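PDB 4B6X: avirulence protein from Pseudomonas syringae, which is a type III secreted effector, AvrRps4, whose plant-processed C-terminal coiled-coil domain, the part described here, probably takes part in triggering plant immunity. Local coordinates for residues A[40-43]-A[44-48]; A[72-75]-A[76-79]. All coordinates share one frame; numbering follows the deposited sequence.

Overall arrangement
Two helices, 25-50 and 54-89, joined by a short turn, make up almost the whole modelled chain and form an antiparallel helical hairpin, a coiled coil folded within one chain. Interaction 1 (40-43 with 44-48) comes first and lies near the end of helix 25-50, close to the turn; interaction 2 (72-75 with 76-79) follows on helix 54-89. Their centres are 24 Å apart, on opposite sides of the centre of the chain, and their nearest atoms stay about 12 Å from each other. L45 of interaction 1, and L74 and F78 of interaction 2, reach the partner helix, while many of the charged side chains lie exposed, the division of labour expected of a coiled coil.

Interaction 1: A[40-43]-A[44-48]; sequences NLTD and ELQDA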
ATOM      1  N   ASN A  40      -1.369   9.072  -0.643  1.00 19.83           N
ATOM      2  CA  ASN A  40      -1.356  10.205  -1.566  1.00 21.06           C
ATOM      3  C   ASN A  40      -2.462  10.067  -2.612  1.00 19.59           C
ATOM      4  O   ASN A  40      -3.193  11.008  -2.894  1.00 20.95           O
ATOM      5  CB  ASN A  40       0.017  10.355  -2.230  1.00 22.49           C
ATOM      6  CG  ASN A  40       1.092  10.849  -1.252  1.00 27.11           C
ATOM      7  OD1 ASN A  40       0.789  11.546  -0.290  1.00 28.30           O
ATOM      8  ND2 ASN A  40       2.344  10.456  -1.478  1.00 29.40           N
ATOM      9  N   LEU A  41      -2.631   8.862  -3.133  1.00 16.90           N
ATOM     10  CA  LEU A  41      -3.664   8.599  -4.088  1.00 15.26           C
ATOM     11  C   LEU A  41      -5.037   8.737  -3.469  1.00 15.43           C
ATOM     12  O   LEU A  41      -5.954   9.174  -4.147  1.00 15.28           O
ATOM     13  CB  LEU A  41      -3.486   7.205  -4.701  1.00 13.41           C
ATOM     14  CG  LEU A  41      -2.288   7.010  -5.632  1.00 13.91           C
ATOM     15  CD1 LEU A  41      -1.925   5.499  -5.797  1.00 11.70           C
ATOM     16  CD2 LEU A  41      -2.630   7.637  -7.017  1.00 13.91           C
ATOM     17  N   THR A  42      -5.191   8.420  -2.185  1.00 16.79           N
ATOM     18  CA  THR A  42      -6.475   8.597  -1.536  1.00 17.52           C
ATOM     19  C   THR A  42      -6.822  10.093  -1.413  1.00 21.05           C
ATOM     20  O   THR A  42      -7.963  10.493  -1.684  1.00 21.00           O
ATOM     21  CB  THR A  42      -6.556   7.927  -0.168  1.00 18.39           C
ATOM     22  OG1 THR A  42      -6.227   6.542  -0.289  1.00 16.43           O
ATOM     23  CG2 THR A  42      -7.975   8.055   0.393  1.00 16.87           C
ATOM     24  N   ASP A  43      -5.835  10.913  -1.038  1.00 23.52           N
ATOM     25  CA  ASP A  43      -5.938  12.369  -1.087  1.00 25.74           C
ATOM     26  C   ASP A  43      -6.409  12.865  -2.460  1.00 25.02           C
ATOM     27  O   ASP A  43      -7.328  13.670  -2.567  1.00 25.59           O
ATOM     28  CB  ASP A  43      -4.566  13.020  -0.830  1.00 28.61           C
ATOM     29  CG  ASP A  43      -4.211  13.147   0.648  1.00 34.01           C
ATOM     30  OD1 ASP A  43      -5.073  12.911   1.515  1.00 38.89           O
ATOM     31  OD2 ASP A  43      -3.043  13.498   0.946  1.00 39.75           O
ATOM     32  N   GLU A  44      -5.745  12.410  -3.507  1.00 23.93           N
ATOM     33  CA  GLU A  44      -6.039  12.865  -4.866  1.00 24.20           C
ATOM     34  C   GLU A  44      -7.439  12.459  -5.316  1.00 22.17           C
ATOM     35  O   GLU A  44      -8.154  13.247  -5.911  1.00 23.30           O
ATOM     36  CB  GLU A  44      -4.962  12.361  -5.836  1.00 23.66           C
ATOM     37  CG  GLU A  44      -3.634  13.066  -5.560  1.00 29.73           C
ATOM     38  CD  GLU A  44      -2.391  12.293  -6.016  1.00 33.61           C
ATOM     39  OE1 GLU A  44      -2.533  11.256  -6.679  1.00 33.56           O
ATOM     40  OE2 GLU A  44      -1.257  12.745  -5.690  1.00 39.63           O
ATOM     41  N   LEU A  45      -7.841  11.249  -4.988  1.00 20.11           N
ATOM     42  CA  LEU A  45      -9.214  10.808  -5.261  1.00 20.00           C
ATOM     43  C   LEU A  45     -10.268  11.665  -4.589  1.00 21.10           C
ATOM     44  O   LEU A  45     -11.256  12.079  -5.224  1.00 21.52           O
ATOM     45  CB  LEU A  45      -9.414   9.330  -4.864  1.00 19.42           C
ATOM     46  CG  LEU A  45     -10.818   8.701  -5.061  1.00 20.00           C
ATOM     47  CD1 LEU A  45     -11.233   8.883  -6.484  1.00 17.87           C
ATOM     48  CD2 LEU A  45     -10.838   7.211  -4.620  1.00 17.31           C
ATOM     49  N   GLN A  46     -10.069  11.955  -3.305  1.00 22.30           N
ATOM     50  CA  GLN A  46     -11.043  12.719  -2.578  1.00 23.49           C
ATOM     51  C   GLN A  46     -11.109  14.166  -3.086  1.00 25.00           C
ATOM     52  O   GLN A  46     -12.200  14.780  -3.145  1.00 25.08           O
ATOM     53  CB  GLN A  46     -10.755  12.637  -1.082  1.00 25.73           C
ATOM     54  CG  GLN A  46     -11.018  11.234  -0.497  1.00 22.96           C
ATOM     55  CD  GLN A  46     -11.124  11.218   1.011  1.00 24.51           C
ATOM     56  OE1 GLN A  46     -10.117  11.070   1.685  1.00 26.53           O
ATOM     57  NE2 GLN A  46     -12.343  11.337   1.552  1.00 25.85           N
ATOM     58  N   ASP A  47      -9.953  14.719  -3.449  1.00 25.34           N
ATOM     59  CA  ASP A  47      -9.925  16.054  -4.064  1.00 27.51           C
ATOM     60  C   ASP A  47     -10.663  16.057  -5.410  1.00 26.64           C
ATOM     61  O   ASP A  47     -11.436  16.966  -5.689  1.00 27.66           O
ATOM     62  CB  ASP A  47      -8.488  16.538  -4.244  1.00 28.30           C
ATOM     63  CG  ASP A  47      -7.834  16.891  -2.942  1.00 33.06           C
ATOM     64  OD1 ASP A  47      -8.545  17.029  -1.909  1.00 37.46           O
ATOM     65  OD2 ASP A  47      -6.602  17.062  -2.943  1.00 37.99           O
ATOM     66  N   ALA A  48     -10.455  15.020  -6.217  1.00 25.12           N
ATOM     67  CA  ALA A  48     -11.138  14.910  -7.499  1.00 24.78           C
ATOM     68  C   ALA A  48     -12.665  14.775  -7.325  1.00 25.98           C
ATOM     69  O   ALA A  48     -13.418  15.280  -8.148  1.00 26.50           O
ATOM     70  CB  ALA A  48     -10.564  13.750  -8.338  1.00 22.59           C
TER
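N40 through D43 accept successive i to i+4 backbone bonds from E44 through D47, a run of regular α-helix in which the shortest step is L45 N to L41 O at 2.9 Å. E44 folds back along the helix toward its start. With CG beside the backbone N (chi1 -69°) and the chain extended beyond it, the side chain runs past the N40 carbonyl: E44 CG comes within 3.4 Å of N40 O. Its carboxylate ends beside L41, E44 OE1 lying 3.6 Å from L41 CD2, and the two side chains cross at a slant, an apolar methyl against an acidic oxygen. Next to L41 in sequence, T42 runs alongside Q46, pointing the same way, and T42 CG2 approaches Q46 OE1 to 3.9 Å, a loose contact. The hydroxyl of T42 is engaged elsewhere, OG1 bonding back to V38 O one turn earlier. D43 and D47 also sit one turn apart, but their carboxylates keep a distance: D43 OD1 and D47 OD2 are 6.3 Å from each other, so any mutual repulsion is probably mild. On this part of helix 25-50 in the coiled-coil hairpin, D43, E44, Q46 and D47 are exposed, whereas T42 touches L64, L45 touches T60 and L64, and A48 touches I57, all of helix 54-89, which joins the last turns of the first helix to the opening turns of the second.

Interaction 2: A[72-75]-A[76-79]; sequences ADLQ and RRFA
A72 and D73 receive the side chain of R76 one turn further along helix 54-89, the second arm of an antiparallel coiled-coil hairpin. From its CB, which lies near D73 O, the R76 chain heads back toward the helix start: CG stands beside the backbone N and also lies 3.7 Å from A72 O. Beyond CG the chain first runs extended, then bends at chi3 (-77°), which lays the guanidinium across the preceding turn. A72 O sits over one face of that group, above its centre, while the same oxygen accepts the backbone N-H of R76. NE passes both D73 OD1 and A72 O without bonding to either. NH1 has A72 CB nearby, and NH2 reaches that methyl more closely, at 3.8 Å. At the tip, R76 NH2 meets D73 OD1 at 2.8 Å, an i to i+3 salt bridge nearly in line with the carboxylate C-O bond. The carboxylate and guanidinium planes are turned 71° apart, and this single NH2 bond is the one that links the two groups.

R77 uses its chain differently: its CG and CD skirt D73 O, and NH1 comes to 3.6 Å from L74 CD2, a charged group resting obliquely against a methyl. L74 itself is buried and touches L27, E30 and K34 of helix 25-50, where F78 also packs on I31. The backbone ladder continues: F78 N bonds to L74 O and, weakly, to Q75 O. The latter oxygen has a straighter donor as well, A79 N, at 3.0 Å from Q75 O with an N-H...O angle of 159°.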
ATOM      1  N   ALA A  72      -1.670  -5.026   0.246  1.00 14.06           N
ATOM      2  CA  ALA A  72      -2.160  -6.139   1.018  1.00 14.50           C
ATOM      3  C   ALA A  72      -1.300  -7.411   0.792  1.00 14.58           C
ATOM      4  O   ALA A  72      -1.019  -8.132   1.727  1.00 14.32           O
ATOM      5  CB  ALA A  72      -3.606  -6.373   0.726  1.00 15.51           C
ATOM      6  N   ASP A  73      -0.875  -7.676  -0.450  1.00 14.72           N
ATOM      7  CA  ASP A  73       0.049  -8.782  -0.725  1.00 14.55           C
ATOM      8  C   ASP A  73       1.396  -8.592  -0.053  1.00 14.29           C
ATOM      9  O   ASP A  73       1.964  -9.538   0.526  1.00 14.76           O
ATOM     10  CB  ASP A  73       0.251  -8.955  -2.225  1.00 14.73           C
ATOM     11  CG  ASP A  73      -0.947  -9.623  -2.909  1.00 18.12           C
ATOM     12  OD1 ASP A  73      -1.863 -10.092  -2.208  1.00 20.03           O
ATOM     13  OD2 ASP A  73      -0.951  -9.724  -4.152  1.00 20.38           O
ATOM     14  N   LEU A  74       1.941  -7.381  -0.128  1.00 13.84           N
ATOM     15  CA  LEU A  74       3.195  -7.116   0.520  1.00 14.43           C
ATOM     16  C   LEU A  74       3.094  -7.408   2.036  1.00 14.59           C
ATOM     17  O   LEU A  74       3.975  -8.032   2.626  1.00 13.59           O
ATOM     18  CB  LEU A  74       3.683  -5.696   0.242  1.00 15.15           C
ATOM     19  CG  LEU A  74       4.169  -5.308  -1.164  1.00 15.22           C
ATOM     20  CD1 LEU A  74       4.652  -3.865  -1.134  1.00 18.54           C
ATOM     21  CD2 LEU A  74       5.271  -6.202  -1.653  1.00 16.76           C
ATOM     22  N   GLN A  75       1.996  -7.011   2.650  1.00 14.73           N
ATOM     23  CA  GLN A  75       1.853  -7.145   4.096  1.00 16.36           C
ATOM     24  C   GLN A  75       1.730  -8.619   4.486  1.00 16.74           C
ATOM     25  O   GLN A  75       2.292  -9.035   5.502  1.00 16.51           O
ATOM     26  CB  GLN A  75       0.646  -6.349   4.596  1.00 17.35           C
ATOM     27  CG  GLN A  75       0.869  -4.842   4.474  1.00 19.38           C
ATOM     28  CD  GLN A  75      -0.330  -4.046   4.840  1.00 25.02           C
ATOM     29  OE1 GLN A  75      -1.426  -4.306   4.354  1.00 29.46           O
ATOM     30  NE2 GLN A  75      -0.142  -3.050   5.687  1.00 26.54           N
ATOM     31  N   ARG A  76       0.997  -9.396   3.686  1.00 16.00           N
ATOM     32  CA  ARG A  76       0.928 -10.850   3.910  1.00 17.01           C
ATOM     33  C   ARG A  76       2.301 -11.500   3.875  1.00 16.84           C
ATOM     34  O   ARG A  76       2.602 -12.329   4.727  1.00 16.40           O
ATOM     35  CB  ARG A  76      -0.010 -11.552   2.919  1.00 17.44           C
ATOM     36  CG  ARG A  76      -1.466 -11.431   3.370  1.00 20.57           C
ATOM     37  CD  ARG A  76      -2.440 -12.211   2.493  1.00 22.99           C
ATOM     38  NE  ARG A  76      -2.718 -11.553   1.226  1.00 22.80           N
ATOM     39  CZ  ARG A  76      -3.682 -10.645   1.016  1.00 24.50           C
ATOM     40  NH1 ARG A  76      -4.509 -10.249   2.000  1.00 25.30           N
ATOM     41  NH2 ARG A  76      -3.807 -10.103  -0.189  1.00 20.75           N
ATOM     42  N   ARG A  77       3.116 -11.130   2.877  1.00 16.41           N
ATOM     43  CA  ARG A  77       4.452 -11.709   2.719  1.00 16.43           C
ATOM     44  C   ARG A  77       5.370 -11.382   3.864  1.00 16.37           C
ATOM     45  O   ARG A  77       6.214 -12.214   4.251  1.00 15.98           O
ATOM     46  CB  ARG A  77       5.110 -11.272   1.408  1.00 16.65           C
ATOM     47  CG  ARG A  77       4.529 -11.947   0.188  1.00 17.79           C
ATOM     48  CD  ARG A  77       4.854 -11.166  -1.093  1.00 21.33           C
ATOM     49  NE  ARG A  77       6.289 -10.896  -1.268  1.00 22.37           N
ATOM     50  CZ  ARG A  77       6.795 -10.073  -2.199  1.00 22.86           C
ATOM     51  NH1 ARG A  77       5.995  -9.423  -3.028  1.00 20.34           N
ATOM     52  NH2 ARG A  77       8.113  -9.887  -2.284  1.00 24.33           N
ATOM     53  N   PHE A  78       5.207 -10.170   4.405  1.00 16.13           N
ATOM     54  CA  PHE A  78       6.030  -9.713   5.490  1.00 15.32           C
ATOM     55  C   PHE A  78       5.638 -10.360   6.814  1.00 15.29           C
ATOM     56  O   PHE A  78       6.485 -10.669   7.656  1.00 15.86           O
ATOM     57  CB  PHE A  78       5.932  -8.213   5.630  1.00 16.46           C
ATOM     58  CG  PHE A  78       6.772  -7.681   6.746  1.00 18.15           C
ATOM     59  CD1 PHE A  78       8.155  -7.745   6.665  1.00 17.93           C
ATOM     60  CD2 PHE A  78       6.177  -7.167   7.896  1.00 20.98           C
ATOM     61  CE1 PHE A  78       8.963  -7.268   7.721  1.00 23.10           C
ATOM     62  CE2 PHE A  78       6.952  -6.669   8.936  1.00 25.76           C
ATOM     63  CZ  PHE A  78       8.357  -6.734   8.857  1.00 25.12           C
ATOM     64  N   ALA A  79       4.349 -10.541   7.015  1.00 14.77           N
ATOM     65  CA  ALA A  79       3.866 -11.217   8.211  1.00 15.59           C
ATOM     66  C   ALA A  79       4.408 -12.647   8.265  1.00 15.18           C
ATOM     67  O   ALA A  79       4.785 -13.105   9.318  1.00 15.72           O
ATOM     68  CB  ALA A  79       2.323 -11.200   8.295  1.00 14.79           C
TER